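Local coordinates for protein dihydrodipicolinate synthase (Oceanobacillus iheyensis HTE831, PDB 3D0C) that probably catalyses the condensation of pyruvate with aspartate semialdehyde to give 4-hydroxy-tetrahydrodipicolinate, a step of lysine biosynthesis, at residues 224-229 against 239-244; 246-251 against 298-303; 250-255 against 262-267. The protein carries 1 engineered substitution. One frame throughout, in Å; residues are numbered along the deposited sequence.

Interaction 1 (224-229 against 239-244); sequences FALLEA and WDVWED
Where Val241 meets Ala225 and Leu226 there is no flat group between the helices; the two indoles of helix 235-257, Trp239 and Trp242, lead away from this contact. They meet each other instead: Trp239 CE3 lies over one face of the Trp242 ring, 3.7 Å above its plane and displaced toward the rim. Both indoles also touch Pro201 on helix 196-206, Trp239 meets the ring of Phe202, and Trp242 NE1 is hydrogen-bonded to Lys198 O.

The setting is the outer side of a TIM barrel, where the helix after the eighth strand meets the first of the helices that follow the barrel. After a very short turn helix 220-232 comes back as helix 235-257, and the two run in roughly opposite directions at this point, forming a hairpin. Leu226 CA and Val241 CA are 5.8 Å apart, a spacing that goes with a contact made by an alanine methyl, the CB of a leucine and the two methyls of Val241.

Val241 points at the other helix and spreads its two methyls over neighbouring residues. CG1, anti to the backbone N (chi1 -178°), comes against Leu226, while CG2, anti to the carbonyl carbon, is turned to Ala225 and lies 4.2 Å from its CB. Leu226 offers the root of its side chain rather than the tip: with CG anti to its own N (chi1 177°), the branch leads away from Val241 and CB is left against it.

All of this crossing is apolar, although Asp244 ties the same two helices by a salt bridge from OD2 to Lys222. The tightest point is Val241 CG1, which lies 3.7 Å from Leu226 CB and 3.8 Å from Leu226 N.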
loop_
_atom_site.group_PDB
_atom_site.type_symbol
_atom_site.label_atom_id
_atom_site.label_comp_id
_atom_site.label_asym_id
_atom_site.label_seq_id
_atom_site.Cartn_x
_atom_site.Cartn_y
_atom_site.Cartn_z
ATOM N N PHE A 224 22.279 -18.309 9.004
ATOM C CA PHE A 224 22.178 -19.467 9.884
ATOM C C PHE A 224 23.210 -19.425 11.001
ATOM O O PHE A 224 23.008 -20.030 12.052
ATOM C CB PHE A 224 22.299 -20.768 9.089
ATOM C CG PHE A 224 20.981 -21.283 8.582
ATOM C CD1 PHE A 224 20.067 -21.865 9.455
ATOM C CD2 PHE A 224 20.638 -21.146 7.243
ATOM C CE1 PHE A 224 18.826 -22.306 8.997
ATOM C CE2 PHE A 224 19.404 -21.581 6.775
ATOM C CZ PHE A 224 18.496 -22.161 7.652
ATOM N N ALA A 225 24.314 -18.720 10.769
ATOM C CA ALA A 225 25.341 -18.582 11.800
ATOM C C ALA A 225 24.726 -17.721 12.911
ATOM O O ALA A 225 24.929 -17.967 14.106
ATOM C CB ALA A 225 26.581 -17.909 11.227
ATOM N N LEU A 226 23.956 -16.717 12.501
ATOM C CA LEU A 226 23.291 -15.839 13.456
ATOM C C LEU A 226 22.214 -16.610 14.214
ATOM O O LEU A 226 22.081 -16.464 15.430
ATOM C CB LEU A 226 22.658 -14.638 12.738
ATOM C CG LEU A 226 21.867 -13.693 13.649
ATOM C CD1 LEU A 226 22.788 -13.162 14.733
ATOM C CD2 LEU A 226 21.277 -12.548 12.841
ATOM N N LEU A 227 21.438 -17.430 13.510
ATOM C CA LEU A 227 20.395 -18.192 14.192
ATOM C C LEU A 227 21.003 -19.125 15.237
ATOM O O LEU A 227 20.537 -19.187 16.372
ATOM C CB LEU A 227 19.569 -19.015 13.198
ATOM C CG LEU A 227 18.518 -19.931 13.847
ATOM C CD1 LEU A 227 17.476 -19.106 14.583
ATOM C CD2 LEU A 227 17.852 -20.779 12.785
ATOM N N GLU A 228 22.054 -19.849 14.858
ATOM C CA GLU A 228 22.677 -20.770 15.801
ATOM C C GLU A 228 23.214 -20.031 17.021
ATOM O O GLU A 228 23.018 -20.470 18.155
ATOM C CB GLU A 228 23.810 -21.549 15.139
ATOM C CG GLU A 228 24.424 -22.584 16.066
ATOM C CD GLU A 228 25.353 -23.541 15.348
ATOM O OE1 GLU A 228 26.382 -23.082 14.807
ATOM O OE2 GLU A 228 25.049 -24.754 15.325
ATOM N N ALA A 229 23.886 -18.912 16.782
ATOM C CA ALA A 229 24.439 -18.115 17.865
ATOM C C ALA A 229 23.335 -17.690 18.832
ATOM O O ALA A 229 23.493 -17.802 20.045
ATOM C CB ALA A 229 25.147 -16.887 17.303
ATOM N N TRP A 239 26.810 -10.865 18.309
ATOM C CA TRP A 239 27.242 -9.529 17.923
ATOM C C TRP A 239 28.211 -9.543 16.738
ATOM O O TRP A 239 28.170 -8.646 15.901
ATOM C CB TRP A 239 27.902 -8.823 19.115
ATOM C CG TRP A 239 26.962 -8.500 20.241
ATOM C CD1 TRP A 239 27.259 -8.489 21.576
ATOM C CD2 TRP A 239 25.584 -8.112 20.134
ATOM N NE1 TRP A 239 26.154 -8.118 22.307
ATOM C CE2 TRP A 239 25.112 -7.878 21.447
ATOM C CE3 TRP A 239 24.705 -7.932 19.058
ATOM C CZ2 TRP A 239 23.798 -7.483 21.712
ATOM C CZ3 TRP A 239 23.400 -7.538 19.322
ATOM C CH2 TRP A 239 22.960 -7.315 20.639
ATOM N N ASP A 240 29.092 -10.538 16.667
ATOM C CA ASP A 240 30.041 -10.609 15.550
ATOM C C ASP A 240 29.321 -10.861 14.215
ATOM O O ASP A 240 29.607 -10.194 13.220
ATOM C CB ASP A 240 31.076 -11.719 15.784
ATOM C CG ASP A 240 32.170 -11.315 16.770
ATOM O OD1 ASP A 240 32.305 -10.112 17.100
ATOM O OD2 ASP A 240 32.909 -12.216 17.215
ATOM N N VAL A 241 28.396 -11.820 14.188
ATOM C CA VAL A 241 27.676 -12.115 12.943
ATOM C C VAL A 241 26.808 -10.923 12.576
ATOM O O VAL A 241 26.690 -10.564 11.401
ATOM C CB VAL A 241 26.766 -13.363 13.062
ATOM C CG1 VAL A 241 26.079 -13.644 11.715
ATOM C CG2 VAL A 241 27.589 -14.567 13.488
ATOM N N TRP A 242 26.219 -10.317 13.604
ATOM C CA TRP A 242 25.356 -9.151 13.465
ATOM C C TRP A 242 26.091 -8.006 12.775
ATOM O O TRP A 242 25.593 -7.441 11.801
ATOM C CB TRP A 242 24.877 -8.711 14.854
ATOM C CG TRP A 242 24.143 -7.413 14.899
ATOM C CD1 TRP A 242 22.868 -7.167 14.474
ATOM C CD2 TRP A 242 24.633 -6.180 15.430
ATOM N NE1 TRP A 242 22.533 -5.857 14.711
ATOM C CE2 TRP A 242 23.600 -5.227 15.299
ATOM C CE3 TRP A 242 25.846 -5.786 16.007
ATOM C CZ2 TRP A 242 23.743 -3.905 15.725
ATOM C CZ3 TRP A 242 25.988 -4.470 16.430
ATOM C CH2 TRP A 242 24.941 -3.547 16.286
ATOM N N GLU A 243 27.272 -7.660 13.285
ATOM C CA GLU A 243 28.071 -6.583 12.700
ATOM C C GLU A 243 28.440 -6.897 11.257
ATOM O O GLU A 243 28.603 -5.992 10.433
ATOM C CB GLU A 243 29.388 -6.389 13.457
ATOM C CG GLU A 243 29.269 -6.181 14.939
ATOM C CD GLU A 243 30.619 -5.900 15.558
ATOM O OE1 GLU A 243 31.559 -6.689 15.320
ATOM O OE2 GLU A 243 30.740 -4.890 16.276
ATOM N N ASP A 244 28.591 -8.185 10.971
ATOM C CA ASP A 244 28.979 -8.653 9.645
ATOM C C ASP A 244 27.886 -8.528 8.584
ATOM O O ASP A 244 28.185 -8.268 7.417
ATOM C CB ASP A 244 29.449 -10.112 9.734
ATOM C CG ASP A 244 30.086 -10.609 8.442
ATOM O OD1 ASP A 244 31.040 -9.961 7.960
ATOM O OD2 ASP A 244 29.639 -11.652 7.913
#

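Interaction 2 (246-251 against 298-303); sequences VPFEDL and KSWNTQ
Phe248 and Trp300 carry this contact alone, and between them it is entirely carbon against carbon. Both helices belong to the helical C-terminal region that follows the TIM barrel in this family. The indole of Trp300 reaches across from helix 287-303 with the far edge of its six-membered ring leading. CH2 comes to 3.4 Å from Phe248 CB, which sits at that edge near the indole plane, and to 3.7 Å from Phe248 CD1. CG of Phe248 is anti to its backbone N (chi1 -173°), which carries the phenyl ring across the end of the indole; the two side chains cross at about a right angle.

The aromatic pair is oblique, neither stacked nor edge-to-face: the ring centroids are 5.8 Å apart and the planes are inclined at 35°. Around them, Phe219 meets the indole, Lys222 makes a cation-pi contact with it, and Phe248 packs on Leu296, Ile263, Ile264 and Ala267.

The polar side belongs to Trp300 NE1, which hydrogen-bonds to Asp244 O. Helix 235-257 is kinked at Pro247, where the backbone N of Phe248 makes no bond to the preceding turn, and the indole N-H makes use of a carbonyl from that turn. The indole thus keeps its one polar atom paired while its hydrocarbon end enters a buried apolar cluster between the C-terminal helices, fastening the last helix to the kinked one by both kinds of chemistry.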
loop_
_atom_site.group_PDB
_atom_site.type_symbol
_atom_site.label_atom_id
_atom_site.label_comp_id
_atom_site.label_asym_id
_atom_site.label_seq_id
_atom_site.Cartn_x
_atom_site.Cartn_y
_atom_site.Cartn_z
ATOM N N VAL A 246 24.906 -6.496 9.050
ATOM C CA VAL A 246 24.226 -5.204 9.113
ATOM C C VAL A 246 24.472 -4.339 7.872
ATOM O O VAL A 246 23.543 -3.715 7.353
ATOM C CB VAL A 246 24.635 -4.423 10.383
ATOM C CG1 VAL A 246 24.255 -2.954 10.247
ATOM C CG2 VAL A 246 23.927 -5.019 11.601
ATOM N N PRO A 247 25.722 -4.294 7.372
ATOM C CA PRO A 247 26.042 -3.490 6.184
ATOM C C PRO A 247 25.158 -3.831 4.979
ATOM O O PRO A 247 24.815 -2.956 4.182
ATOM C CB PRO A 247 27.511 -3.822 5.931
ATOM C CG PRO A 247 28.033 -4.068 7.325
ATOM C CD PRO A 247 26.939 -4.941 7.901
ATOM N N PHE A 248 24.805 -5.108 4.857
ATOM C CA PHE A 248 23.956 -5.597 3.767
ATOM C C PHE A 248 22.526 -5.090 3.972
ATOM O O PHE A 248 21.890 -4.576 3.050
ATOM C CB PHE A 248 23.959 -7.131 3.754
ATOM C CG PHE A 248 23.255 -7.741 2.562
ATOM C CD1 PHE A 248 23.900 -7.855 1.333
ATOM C CD2 PHE A 248 21.944 -8.204 2.671
ATOM C CE1 PHE A 248 23.254 -8.421 0.232
ATOM C CE2 PHE A 248 21.290 -8.771 1.576
ATOM C CZ PHE A 248 21.947 -8.879 0.357
ATOM N N GLU A 249 22.024 -5.244 5.192
ATOM C CA GLU A 249 20.679 -4.800 5.513
ATOM C C GLU A 249 20.577 -3.288 5.413
ATOM O O GLU A 249 19.545 -2.763 5.009
ATOM C CB GLU A 249 20.279 -5.291 6.909
ATOM C CG GLU A 249 20.184 -6.809 6.984
ATOM C CD GLU A 249 19.091 -7.373 6.080
ATOM O OE1 GLU A 249 17.899 -7.208 6.407
ATOM O OE2 GLU A 249 19.421 -7.975 5.037
ATOM N N ASP A 250 21.645 -2.577 5.759
ATOM C CA ASP A 250 21.598 -1.123 5.650
ATOM C C ASP A 250 21.503 -0.701 4.181
ATOM O O ASP A 250 20.788 0.243 3.846
ATOM C CB ASP A 250 22.813 -0.479 6.326
ATOM C CG ASP A 250 22.684 -0.455 7.840
ATOM O OD1 ASP A 250 21.549 -0.615 8.347
ATOM O OD2 ASP A 250 23.707 -0.264 8.525
ATOM N N LEU A 251 22.219 -1.391 3.300
ATOM C CA LEU A 251 22.141 -1.058 1.878
ATOM C C LEU A 251 20.711 -1.268 1.390
ATOM O O LEU A 251 20.181 -0.460 0.628
ATOM C CB LEU A 251 23.076 -1.942 1.049
ATOM C CG LEU A 251 24.554 -1.538 1.003
ATOM C CD1 LEU A 251 25.375 -2.615 0.288
ATOM C CD2 LEU A 251 24.680 -0.202 0.287
ATOM N N LYS A 298 33.337 -7.840 -1.722
ATOM C CA LYS A 298 34.786 -8.014 -1.759
ATOM C C LYS A 298 35.286 -8.279 -0.341
ATOM O O LYS A 298 36.076 -9.197 -0.106
ATOM C CB LYS A 298 35.463 -6.762 -2.318
ATOM C CG LYS A 298 36.969 -6.926 -2.473
ATOM C CD LYS A 298 37.267 -8.133 -3.363
ATOM C CE LYS A 298 38.692 -8.647 -3.174
ATOM N NZ LYS A 298 38.935 -9.914 -3.936
ATOM N N SER A 299 34.818 -7.456 0.595
ATOM C CA SER A 299 35.178 -7.589 2.002
ATOM C C SER A 299 34.814 -8.976 2.502
ATOM O O SER A 299 35.644 -9.661 3.100
ATOM C CB SER A 299 34.444 -6.540 2.846
ATOM O OG SER A 299 34.564 -6.826 4.233
ATOM N N TRP A 300 33.569 -9.386 2.259
ATOM C CA TRP A 300 33.111 -10.699 2.692
ATOM C C TRP A 300 33.954 -11.822 2.129
ATOM O O TRP A 300 34.106 -12.869 2.766
ATOM C CB TRP A 300 31.636 -10.908 2.326
ATOM C CG TRP A 300 30.680 -10.314 3.321
ATOM C CD1 TRP A 300 30.935 -10.023 4.627
ATOM C CD2 TRP A 300 29.305 -9.990 3.099
ATOM N NE1 TRP A 300 29.803 -9.536 5.238
ATOM C CE2 TRP A 300 28.785 -9.507 4.322
ATOM C CE3 TRP A 300 28.458 -10.065 1.988
ATOM C CZ2 TRP A 300 27.452 -9.096 4.463
ATOM C CZ3 TRP A 300 27.131 -9.658 2.128
ATOM C CH2 TRP A 300 26.645 -9.181 3.359
ATOM N N ASN A 301 34.513 -11.603 0.941
ATOM C CA ASN A 301 35.361 -12.617 0.302
ATOM C C ASN A 301 36.676 -12.712 1.047
ATOM O O ASN A 301 37.174 -13.797 1.327
ATOM C CB ASN A 301 35.669 -12.241 -1.143
ATOM C CG ASN A 301 36.373 -13.360 -1.891
ATOM O OD1 ASN A 301 36.598 -13.268 -3.092
ATOM N ND2 ASN A 301 36.716 -14.435 -1.176
ATOM N N THR A 302 37.226 -11.538 1.361
ATOM C CA THR A 302 38.510 -11.412 2.069
ATOM C C THR A 302 38.473 -12.057 3.438
ATOM O O THR A 302 39.467 -12.628 3.896
ATOM C CB THR A 302 38.957 -9.915 2.268
ATOM O OG1 THR A 302 39.155 -9.287 0.994
ATOM C CG2 THR A 302 40.263 -9.838 3.044
ATOM N N GLN A 303 37.324 -11.925 4.094
ATOM C CA GLN A 303 37.089 -12.480 5.417
ATOM C C GLN A 303 37.208 -13.996 5.353
ATOM O O GLN A 303 37.853 -14.626 6.200
ATOM C CB GLN A 303 35.682 -12.101 5.903
ATOM C CG GLN A 303 35.325 -12.701 7.271
ATOM C CD GLN A 303 33.883 -12.446 7.673
ATOM O OE1 GLN A 303 33.388 -11.325 7.523
ATOM N NE2 GLN A 303 33.205 -13.484 8.201
#

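Interaction 3 (250-255 against 262-267); sequences DLRAKH and VIIKEA
The guanidinium of Arg252, lying against Ile264, is gripped by polar groups at separate nitrogens: NH1 forms a salt bridge with Glu249 OE2, one turn back on the same helix, and NH2 is hydrogen-bonded to Asn260 OD1. Two bonds at different nitrogens are likely to hold the group's orientation, and Ile264 presses on one of its faces. Ile264 CD1 stands 3.3 Å above that plane, displaced toward the rim, with NH2 of Arg252 its nearest atom at 3.4 Å. A bend in the arginine chain (chi3 65°) turns the charged end along this isoleucine.

Nearer the backbone the same side chain behaves as a hydrocarbon. Arg252 CG touches Ile263 CG2 at 3.6 Å, the two side chains crossing obliquely. The other branch of Ile263 heads for Leu251, whose CB lies 3.8 Å from Ile263 CD1, while Ile263 CG1 passes 3.9 Å from Leu251 O. With an alanine here in place of Arg252, Ile263 and Ile264 would probably lose their apolar and flat cover, and Glu249 would be left without its opposite charge.

Short segments of the two helices pass at 9.6 Å between axes, with their directions 135° apart. Ile264 also reaches the loop of Thr56, predicted to bind pyruvate, close to the probable active site of the barrel. Glu266 ties helix 260-270 to helix 287-303 by packing on Leu293 and by a salt bridge to Arg290, and Leu251 links helix 235-257 to the same leucine; helix 260-270 thus lies between the loop of Thr56 and helix 287-303.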
loop_
_atom_site.group_PDB
_atom_site.type_symbol
_atom_site.label_atom_id
_atom_site.label_comp_id
_atom_site.label_asym_id
_atom_site.label_seq_id
_atom_site.Cartn_x
_atom_site.Cartn_y
_atom_site.Cartn_z
ATOM N N ASP A 250 21.645 -2.577 5.759
ATOM C CA ASP A 250 21.598 -1.123 5.650
ATOM C C ASP A 250 21.503 -0.701 4.181
ATOM O O ASP A 250 20.788 0.243 3.846
ATOM C CB ASP A 250 22.813 -0.479 6.326
ATOM C CG ASP A 250 22.684 -0.455 7.840
ATOM O OD1 ASP A 250 21.549 -0.615 8.347
ATOM O OD2 ASP A 250 23.707 -0.264 8.525
ATOM N N LEU A 251 22.219 -1.391 3.300
ATOM C CA LEU A 251 22.141 -1.058 1.878
ATOM C C LEU A 251 20.711 -1.268 1.390
ATOM O O LEU A 251 20.181 -0.460 0.628
ATOM C CB LEU A 251 23.076 -1.942 1.049
ATOM C CG LEU A 251 24.554 -1.538 1.003
ATOM C CD1 LEU A 251 25.375 -2.615 0.288
ATOM C CD2 LEU A 251 24.680 -0.202 0.287
ATOM N N ARG A 252 20.087 -2.350 1.835
ATOM C CA ARG A 252 18.722 -2.657 1.411
ATOM C C ARG A 252 17.734 -1.602 1.879
ATOM O O ARG A 252 16.742 -1.320 1.200
ATOM C CB ARG A 252 18.285 -4.018 1.956
ATOM C CG ARG A 252 19.108 -5.192 1.460
ATOM C CD ARG A 252 18.621 -6.492 2.077
ATOM N NE ARG A 252 17.261 -6.825 1.659
ATOM C CZ ARG A 252 16.475 -7.681 2.304
ATOM N NH1 ARG A 252 16.912 -8.284 3.404
ATOM N NH2 ARG A 252 15.259 -7.942 1.849
ATOM N N ALA A 253 18.015 -1.011 3.035
ATOM C CA ALA A 253 17.123 -0.017 3.607
ATOM C C ALA A 253 17.252 1.391 3.017
ATOM O O ALA A 253 16.397 2.236 3.261
ATOM C CB ALA A 253 17.308 0.021 5.133
ATOM N N LYS A 254 18.295 1.647 2.231
ATOM C CA LYS A 254 18.476 2.979 1.644
ATOM C C LYS A 254 17.308 3.406 0.760
ATOM O O LYS A 254 16.628 2.572 0.161
ATOM C CB LYS A 254 19.759 3.049 0.810
ATOM C CG LYS A 254 21.049 2.835 1.581
ATOM C CD LYS A 254 22.257 3.239 0.729
ATOM C CE LYS A 254 22.284 4.749 0.481
ATOM N NZ LYS A 254 23.431 5.196 -0.363
ATOM N N HIS A 255 17.089 4.714 0.676
ATOM C CA HIS A 255 16.011 5.263 -0.137
ATOM C C HIS A 255 14.664 4.756 0.356
ATOM O O HIS A 255 13.802 4.359 -0.431
ATOM C CB HIS A 255 16.218 4.888 -1.607
ATOM C CG HIS A 255 17.618 5.106 -2.084
ATOM N ND1 HIS A 255 18.269 6.313 -1.952
ATOM C CD2 HIS A 255 18.508 4.259 -2.654
ATOM C CE1 HIS A 255 19.500 6.201 -2.417
ATOM N NE2 HIS A 255 19.671 4.964 -2.847
ATOM N N VAL A 262 16.345 -5.012 -5.042
ATOM C CA VAL A 262 17.374 -4.835 -6.063
ATOM C C VAL A 262 18.765 -5.143 -5.515
ATOM O O VAL A 262 19.634 -5.622 -6.246
ATOM C CB VAL A 262 17.331 -3.404 -6.671
ATOM C CG1 VAL A 262 17.469 -2.368 -5.585
ATOM C CG2 VAL A 262 18.430 -3.246 -7.724
ATOM N N ILE A 263 18.976 -4.886 -4.225
ATOM C CA ILE A 263 20.266 -5.183 -3.611
ATOM C C ILE A 263 20.503 -6.696 -3.627
ATOM O O ILE A 263 21.606 -7.165 -3.928
ATOM C CB ILE A 263 20.325 -4.674 -2.147
ATOM C CG1 ILE A 263 20.651 -3.176 -2.130
ATOM C CG2 ILE A 263 21.357 -5.471 -1.352
ATOM C CD1 ILE A 263 22.081 -2.843 -2.557
ATOM N N ILE A 264 19.461 -7.455 -3.309
ATOM C CA ILE A 264 19.556 -8.908 -3.285
ATOM C C ILE A 264 19.800 -9.493 -4.679
ATOM O O ILE A 264 20.653 -10.365 -4.841
ATOM C CB ILE A 264 18.271 -9.542 -2.687
ATOM C CG1 ILE A 264 18.169 -9.216 -1.195
ATOM C CG2 ILE A 264 18.283 -11.036 -2.887
ATOM C CD1 ILE A 264 16.904 -9.743 -0.548
ATOM N N LYS A 265 19.057 -9.018 -5.677
ATOM C CA LYS A 265 19.216 -9.527 -7.040
ATOM C C LYS A 265 20.563 -9.165 -7.662
ATOM O O LYS A 265 21.177 -9.993 -8.329
ATOM C CB LYS A 265 18.063 -9.054 -7.936
ATOM C CG LYS A 265 16.750 -9.771 -7.634
ATOM C CD LYS A 265 15.645 -9.451 -8.638
ATOM C CE LYS A 265 14.420 -10.330 -8.382
ATOM N NZ LYS A 265 13.283 -10.054 -9.296
ATOM N N GLU A 266 21.037 -7.943 -7.444
ATOM C CA GLU A 266 22.323 -7.578 -8.011
ATOM C C GLU A 266 23.421 -8.362 -7.306
ATOM O O GLU A 266 24.412 -8.745 -7.925
ATOM C CB GLU A 266 22.555 -6.069 -7.909
ATOM C CG GLU A 266 21.733 -5.295 -8.921
ATOM C CD GLU A 266 22.357 -3.969 -9.308
ATOM O OE1 GLU A 266 23.603 -3.864 -9.292
ATOM O OE2 GLU A 266 21.600 -3.037 -9.654
ATOM N N ALA A 267 23.232 -8.624 -6.015
ATOM C CA ALA A 267 24.213 -9.386 -5.244
ATOM C C ALA A 267 24.277 -10.816 -5.766
ATOM O O ALA A 267 25.362 -11.370 -5.956
ATOM C CB ALA A 267 23.838 -9.392 -3.755
#

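Helix 235-257 runs through all three interactions, meeting in turn helix 220-232, the last helix 287-303 and helix 260-270. The residues that touch are mainly buried in each. Interaction 1 lies farthest from the predicted site, at the outer hairpin, and uses only aliphatic groups, an alanine, a leucine and a valine, at close backbone spacing. Interaction 2 spans a wider gap, 10.5 Å from Phe248 CA to Trp300 CA, and bridges it with two aromatic side chains. Interaction 3 turns toward the predicted pyruvate site and mixes aliphatic packing with a buried charge. Interactions 2 and 3 merge into one core where Phe248 CE1 comes 3.8 Å from Ile263 CG2, whereas interactions 1 and 3 do not touch.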